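Local coordinates for CBS domain-containing protein (Pyrococcus horikoshii, PDB 2YZQ) that carries four CBS repeats and binds S-adenosylmethionine, consistent with a role in sensing that ligand, although its cellular function is not established, at residues Asn10-Thr15 / Arg33-Val38. Residues are numbered along the deposited sequence; the frame is centred on the assembly and turned at random.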
loop_
_atom_site.group_PDB
_atom_site.type_symbol
_atom_site.label_atom_id
_atom_site.label_comp_id
_atom_site.label_asym_id
_atom_site.label_seq_id
_atom_site.Cartn_x
_atom_site.Cartn_y
_atom_site.Cartn_z
ATOM N N ASN A 10 -3.469 0.965 -20.957
ATOM C CA ASN A 10 -3.354 -0.305 -21.663
ATOM C C ASN A 10 -2.772 -1.452 -20.847
ATOM O O ASN A 10 -1.724 -2.002 -21.181
ATOM C CB ASN A 10 -2.520 -0.093 -22.925
ATOM C CG ASN A 10 -3.043 1.049 -23.773
ATOM O OD1 ASN A 10 -4.154 0.987 -24.297
ATOM N ND2 ASN A 10 -2.245 2.105 -23.904
ATOM N N PRO A 11 -3.456 -1.839 -19.767
ATOM C CA PRO A 11 -2.965 -2.934 -18.932
ATOM C C PRO A 11 -3.063 -4.276 -19.643
ATOM O O PRO A 11 -3.976 -4.504 -20.440
ATOM C CB PRO A 11 -3.882 -2.871 -17.719
ATOM C CG PRO A 11 -5.179 -2.445 -18.328
ATOM C CD PRO A 11 -4.737 -1.324 -19.251
ATOM N N VAL A 12 -2.112 -5.158 -19.364
ATOM C CA VAL A 12 -2.142 -6.483 -19.954
ATOM C C VAL A 12 -3.272 -7.203 -19.230
ATOM O O VAL A 12 -3.372 -7.143 -18.003
ATOM C CB VAL A 12 -0.809 -7.231 -19.739
ATOM C CG1 VAL A 12 0.252 -6.674 -20.673
ATOM C CG2 VAL A 12 -0.356 -7.082 -18.299
ATOM N N THR A 13 -4.138 -7.857 -19.992
ATOM C CA THR A 13 -5.269 -8.565 -19.409
ATOM C C THR A 13 -5.213 -10.044 -19.744
ATOM O O THR A 13 -4.369 -10.487 -20.522
ATOM C CB THR A 13 -6.602 -8.013 -19.943
ATOM O OG1 THR A 13 -6.690 -8.273 -21.348
ATOM C CG2 THR A 13 -6.697 -6.512 -19.702
ATOM N N ILE A 14 -6.119 -10.805 -19.147
ATOM C CA ILE A 14 -6.192 -12.233 -19.400
ATOM C C ILE A 14 -7.621 -12.588 -19.767
ATOM O O ILE A 14 -8.560 -12.261 -19.044
ATOM C CB ILE A 14 -5.765 -13.057 -18.167
ATOM C CG1 ILE A 14 -4.294 -12.782 -17.845
ATOM C CG2 ILE A 14 -5.987 -14.540 -18.432
ATOM C CD1 ILE A 14 -3.743 -13.617 -16.705
ATOM N N THR A 15 -7.779 -13.252 -20.904
ATOM C CA THR A 15 -9.097 -13.651 -21.373
ATOM C C THR A 15 -9.405 -15.080 -20.953
ATOM O O THR A 15 -8.586 -15.981 -21.136
ATOM C CB THR A 15 -9.189 -13.562 -22.907
ATOM O OG1 THR A 15 -8.961 -12.210 -23.322
ATOM C CG2 THR A 15 -10.563 -14.015 -23.385
ATOM N N ARG A 33 1.540 -7.414 -10.561
ATOM C CA ARG A 33 0.887 -7.691 -9.287
ATOM C C ARG A 33 -0.412 -8.459 -9.521
ATOM O O ARG A 33 -0.700 -9.441 -8.836
ATOM C CB ARG A 33 0.600 -6.372 -8.568
ATOM C CG ARG A 33 0.274 -6.506 -7.092
ATOM C CD ARG A 33 0.119 -5.130 -6.462
ATOM N NE ARG A 33 1.301 -4.297 -6.679
ATOM C CZ ARG A 33 1.379 -3.009 -6.359
ATOM N NH1 ARG A 33 0.341 -2.395 -5.805
ATOM N NH2 ARG A 33 2.495 -2.332 -6.594
ATOM N N SER A 34 -1.193 -8.003 -10.495
ATOM C CA SER A 34 -2.459 -8.642 -10.838
ATOM C C SER A 34 -2.858 -8.239 -12.253
ATOM O O SER A 34 -2.383 -7.230 -12.772
ATOM C CB SER A 34 -3.555 -8.223 -9.855
ATOM O OG SER A 34 -3.821 -6.836 -9.942
ATOM N N PHE A 35 -3.725 -9.031 -12.875
ATOM C CA PHE A 35 -4.177 -8.752 -14.236
ATOM C C PHE A 35 -5.691 -8.617 -14.309
ATOM O O PHE A 35 -6.419 -9.369 -13.666
ATOM C CB PHE A 35 -3.780 -9.883 -15.192
ATOM C CG PHE A 35 -2.304 -10.113 -15.304
ATOM C CD1 PHE A 35 -1.463 -9.117 -15.784
ATOM C CD2 PHE A 35 -1.758 -11.346 -14.962
ATOM C CE1 PHE A 35 -0.095 -9.346 -15.923
ATOM C CE2 PHE A 35 -0.393 -11.584 -15.097
ATOM C CZ PHE A 35 0.440 -10.582 -15.579
ATOM N N PRO A 36 -6.188 -7.638 -15.081
ATOM C CA PRO A 36 -7.645 -7.506 -15.180
ATOM C C PRO A 36 -8.118 -8.711 -15.995
ATOM O O PRO A 36 -7.413 -9.157 -16.900
ATOM C CB PRO A 36 -7.825 -6.195 -15.945
ATOM C CG PRO A 36 -6.600 -5.413 -15.570
ATOM C CD PRO A 36 -5.513 -6.459 -15.648
ATOM N N VAL A 37 -9.290 -9.243 -15.668
ATOM C CA VAL A 37 -9.826 -10.397 -16.385
ATOM C C VAL A 37 -11.009 -9.984 -17.250
ATOM O O VAL A 37 -11.923 -9.306 -16.784
ATOM C CB VAL A 37 -10.292 -11.497 -15.407
ATOM C CG1 VAL A 37 -10.823 -12.695 -16.184
ATOM C CG2 VAL A 37 -9.143 -11.914 -14.515
ATOM N N VAL A 38 -10.987 -10.409 -18.509
ATOM C CA VAL A 38 -12.048 -10.071 -19.450
ATOM C C VAL A 38 -12.617 -11.295 -20.162
ATOM O O VAL A 38 -12.004 -12.366 -20.170
ATOM C CB VAL A 38 -11.528 -9.100 -20.532
ATOM C CG1 VAL A 38 -10.999 -7.826 -19.879
ATOM C CG2 VAL A 38 -10.436 -9.773 -21.346
HETATM O O HOH W 1 -2.481 -5.513 -15.380
#
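Ile-14 and Val-37 pair as parallel strand neighbours, and two backbone hydrogen bonds fix the register. Ile-14 N donates to Pro-36 O at 3.1 Å, with an N-H...O angle of 157°. Val-38 N returns a bond of 3.1 Å to Ile-14 O, with an angle of 168° at the hydrogen. Both peptide groups of Ile-14 thus reach 34-38, flanking Val-37, the usual parallel pattern. Two CA-H...O contacts supplement them, Val-37 CA to Ile-14 O and Thr-15 CA to Val-38 O. Earlier in the segment, Val-12 O meets Pro-36 CD at 3.3 Å, and a water donates to both Val-12 O and Ser-34 O, bridging the two segments ahead of the first direct backbone bond.

Strand 14-15 is an edge of the small three-stranded sheet in the first CBS repeat; 34-38 is its middle strand, running antiparallel to 44-49 on its other flank. Pro-11 and Pro-36 both touch Ile-106, joining this sheet to strand 103-108 of the second CBS repeat.

Apolar contact centres on Phe-35. Its CB points toward 10-15, and a chi1 of -61°, with CG anti to the carbonyl carbon, places CG between Val-12 CG2 and Ile-14 CD1. These two aliphatic groups approach the ring obliquely: Val-12 CG2 reaches CE1 at 3.3 Å, and Ile-14 CD1 reaches CD2 at 3.5 Å. An alanine in place of Phe-35 would probably leave Val-12 CG2 and Ile-14 CD1 without their shared ring partner, opening a gap beside the strand pair. Beyond Pro-36, whose CB meets Thr-13 CG2 at 3.9 Å, Val-38 CG2 approaches Thr-15 OG1 at 3.5 Å, a van der Waals contact between side chains on the same sheet face.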